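Putative drug/sodium antiporter (Escherichia coli, PDB 4Z3N) is a MATE-family transporter that probably moves the colibactin precursor across the inner membrane in exchange for cations. Local coordinates at residues Thr311-Val316 against Ser389-Glu394. Residues are numbered along the deposited sequence; the frame is centred on the assembly and turned at random.
Sequences TALLTV and SLLASE
Leu314 CA and Glu394 CA are the nearest pair across 311-316 and 389-394, 6.0 Å apart. The axes of these two helical segments run in the same general direction, passing 9.5 Å apart at 37°. Glu394 leaves its helix toward the partner with CG anti to the backbone N (chi1 -154°), then bends at chi2 (69°), so that the carboxylate is carried along the flank of the other helix. The side chains of Glu394 and Leu314 cross at about a right angle. Glu394 OE2 comes to rest 3.9 Å from Leu314 CB, while Leu314, whose CG is also anti to its N, swings CD1 to 3.9 Å from the carbonyl oxygen Glu394 O. The carboxylate thus meets carbon here, and no hydrogen bond joins the two segments; in so buried a place its pKa could well be raised. One turn back, OE2 also approaches Thr311 CA, whereas the hydroxyl of Thr311 is bonded within its own helix to Ala308 O. Leu313, the neighbouring residue, makes a second contact: its CB is set toward the partner and its CG is anti to the backbone N, which brings CD2 to 3.9 Å from Leu391 O, 4.2 Å from Leu391 CD2 and 4.5 Å from Glu394 CB. This is van der Waals helix-helix packing within the C-terminal half of the MATE fold, joining helices 286-322 and 382-399. Ala310 extends it against Leu391 and Glu394, helix 326-358 closes over Leu313 and Leu391 through Ala332 and Tyr333, helix 28-56 packs on the far side of 311-316, and helix 402-413 backs 389-394.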
ATOM      1  N   THR A 311      -9.577   1.353  -1.339  1.00 24.06           N
ATOM      2  CA  THR A 311      -9.849  -0.046  -1.640  1.00 25.53           C
ATOM      3  C   THR A 311     -11.340  -0.189  -1.913  1.00 26.68           C
ATOM      4  O   THR A 311     -11.736  -0.962  -2.790  1.00 24.43           O
ATOM      5  CB  THR A 311      -9.423  -1.070  -0.489  1.00 27.30           C
ATOM      6  OG1 THR A 311     -10.205  -0.860   0.693  1.00 26.69           O
ATOM      7  CG2 THR A 311      -7.946  -1.001  -0.169  1.00 22.82           C
ATOM      8  N   ALA A 312     -12.146   0.581  -1.173  1.00 26.80           N
ATOM      9  CA  ALA A 312     -13.609   0.530  -1.276  1.00 30.92           C
ATOM     10  C   ALA A 312     -14.064   1.099  -2.607  1.00 28.71           C
ATOM     11  O   ALA A 312     -15.062   0.661  -3.176  1.00 28.29           O
ATOM     12  CB  ALA A 312     -14.262   1.293  -0.127  1.00 29.20           C
ATOM     13  N   LEU A 313     -13.297   2.073  -3.087  1.00 25.44           N
ATOM     14  CA  LEU A 313     -13.625   2.821  -4.281  1.00 26.65           C
ATOM     15  C   LEU A 313     -13.360   2.000  -5.530  1.00 27.71           C
ATOM     16  O   LEU A 313     -14.057   2.156  -6.537  1.00 28.05           O
ATOM     17  CB  LEU A 313     -12.830   4.132  -4.334  1.00 22.83           C
ATOM     18  CG  LEU A 313     -13.094   4.962  -5.596  1.00 22.74           C
ATOM     19  CD1 LEU A 313     -14.537   5.520  -5.628  1.00 20.91           C
ATOM     20  CD2 LEU A 313     -12.083   6.061  -5.715  1.00 21.62           C
ATOM     21  N   LEU A 314     -12.350   1.136  -5.464  1.00 26.56           N
ATOM     22  CA  LEU A 314     -12.030   0.240  -6.573  1.00 32.53           C
ATOM     23  C   LEU A 314     -13.239  -0.671  -6.914  1.00 33.04           C
ATOM     24  O   LEU A 314     -13.681  -0.777  -8.063  1.00 28.83           O
ATOM     25  CB  LEU A 314     -10.786  -0.606  -6.235  1.00 29.42           C
ATOM     26  CG  LEU A 314     -10.301  -1.475  -7.399  1.00 28.03           C
ATOM     27  CD1 LEU A 314      -9.128  -0.835  -8.063  1.00 31.24           C
ATOM     28  CD2 LEU A 314      -9.966  -2.873  -6.946  1.00 29.56           C
ATOM     29  N   THR A 315     -13.781  -1.301  -5.883  1.00 31.53           N
ATOM     30  CA  THR A 315     -14.983  -2.099  -6.017  1.00 33.86           C
ATOM     31  C   THR A 315     -16.204  -1.338  -6.545  1.00 33.17           C
ATOM     32  O   THR A 315     -16.941  -1.855  -7.396  1.00 30.15           O
ATOM     33  CB  THR A 315     -15.339  -2.689  -4.691  1.00 31.11           C
ATOM     34  OG1 THR A 315     -14.129  -3.153  -4.077  1.00 35.77           O
ATOM     35  CG2 THR A 315     -16.316  -3.831  -4.884  1.00 30.31           C
ATOM     36  N   VAL A 316     -16.416  -0.128  -6.032  1.00 28.26           N
ATOM     37  CA  VAL A 316     -17.573   0.661  -6.421  1.00 28.26           C
ATOM     38  C   VAL A 316     -17.409   1.212  -7.845  1.00 33.56           C
ATOM     39  O   VAL A 316     -18.355   1.181  -8.644  1.00 27.94           O
ATOM     40  CB  VAL A 316     -17.827   1.815  -5.431  1.00 25.18           C
ATOM     41  CG1 VAL A 316     -18.888   2.752  -5.979  1.00 23.31           C
ATOM     42  CG2 VAL A 316     -18.235   1.263  -4.073  1.00 27.50           C
ATOM     43  N   SER A 389      -5.302  13.056  -5.876  1.00 26.58           N
ATOM     44  CA  SER A 389      -4.626  12.319  -6.941  1.00 25.00           C
ATOM     45  C   SER A 389      -4.519  10.810  -6.660  1.00 28.18           C
ATOM     46  O   SER A 389      -4.617   9.993  -7.581  1.00 25.54           O
ATOM     47  CB  SER A 389      -3.245  12.902  -7.190  1.00 22.58           C
ATOM     48  OG  SER A 389      -2.381  12.539  -6.141  1.00 29.39           O
ATOM     49  N   LEU A 390      -4.342  10.428  -5.398  1.00 26.43           N
ATOM     50  CA  LEU A 390      -4.243   9.004  -5.093  1.00 26.30           C
ATOM     51  C   LEU A 390      -5.560   8.212  -5.349  1.00 26.51           C
ATOM     52  O   LEU A 390      -5.517   7.091  -5.862  1.00 25.54           O
ATOM     53  CB  LEU A 390      -3.767   8.813  -3.661  1.00 21.61           C
ATOM     54  CG  LEU A 390      -3.488   7.350  -3.325  1.00 23.87           C
ATOM     55  CD1 LEU A 390      -2.180   7.253  -2.634  1.00 21.98           C
ATOM     56  CD2 LEU A 390      -4.583   6.728  -2.454  1.00 24.30           C
ATOM     57  N   LEU A 391      -6.714   8.790  -5.012  1.00 26.92           N
ATOM     58  CA  LEU A 391      -8.008   8.200  -5.363  1.00 24.78           C
ATOM     59  C   LEU A 391      -8.261   8.257  -6.880  1.00 26.97           C
ATOM     60  O   LEU A 391      -8.847   7.329  -7.458  1.00 25.11           O
ATOM     61  CB  LEU A 391      -9.149   8.893  -4.602  1.00 26.02           C
ATOM     62  CG  LEU A 391      -9.176   8.659  -3.076  1.00 27.84           C
ATOM     63  CD1 LEU A 391     -10.236   9.520  -2.357  1.00 21.68           C
ATOM     64  CD2 LEU A 391      -9.333   7.161  -2.735  1.00 24.39           C
ATOM     65  N   ALA A 392      -7.816   9.328  -7.533  1.00 25.20           N
ATOM     66  CA  ALA A 392      -7.866   9.369  -8.994  1.00 23.93           C
ATOM     67  C   ALA A 392      -7.128   8.168  -9.604  1.00 25.23           C
ATOM     68  O   ALA A 392      -7.583   7.609 -10.606  1.00 25.75           O
ATOM     69  CB  ALA A 392      -7.290  10.682  -9.524  1.00 25.47           C
ATOM     70  N   SER A 393      -6.003   7.767  -9.000  1.00 25.49           N
ATOM     71  CA  SER A 393      -5.251   6.585  -9.464  1.00 28.18           C
ATOM     72  C   SER A 393      -6.024   5.274  -9.312  1.00 27.88           C
ATOM     73  O   SER A 393      -5.968   4.398 -10.168  1.00 26.66           O
ATOM     74  CB  SER A 393      -3.925   6.456  -8.720  1.00 24.35           C
ATOM     75  OG  SER A 393      -2.982   7.351  -9.262  1.00 33.94           O
ATOM     76  N   GLU A 394      -6.718   5.147  -8.191  1.00 26.36           N
ATOM     77  CA  GLU A 394      -7.545   3.993  -7.921  1.00 26.96           C
ATOM     78  C   GLU A 394      -8.653   3.873  -8.990  1.00 27.44           C
ATOM     79  O   GLU A 394      -8.942   2.768  -9.457  1.00 26.45           O
ATOM     80  CB  GLU A 394      -8.145   4.102  -6.514  1.00 26.21           C
ATOM     81  CG  GLU A 394      -8.501   2.769  -5.861  1.00 29.11           C
ATOM     82  CD  GLU A 394      -7.263   1.956  -5.502  1.00 34.49           C
ATOM     83  OE1 GLU A 394      -6.151   2.411  -5.856  1.00 35.98           O
ATOM     84  OE2 GLU A 394      -7.391   0.876  -4.864  1.00 38.43           O
TER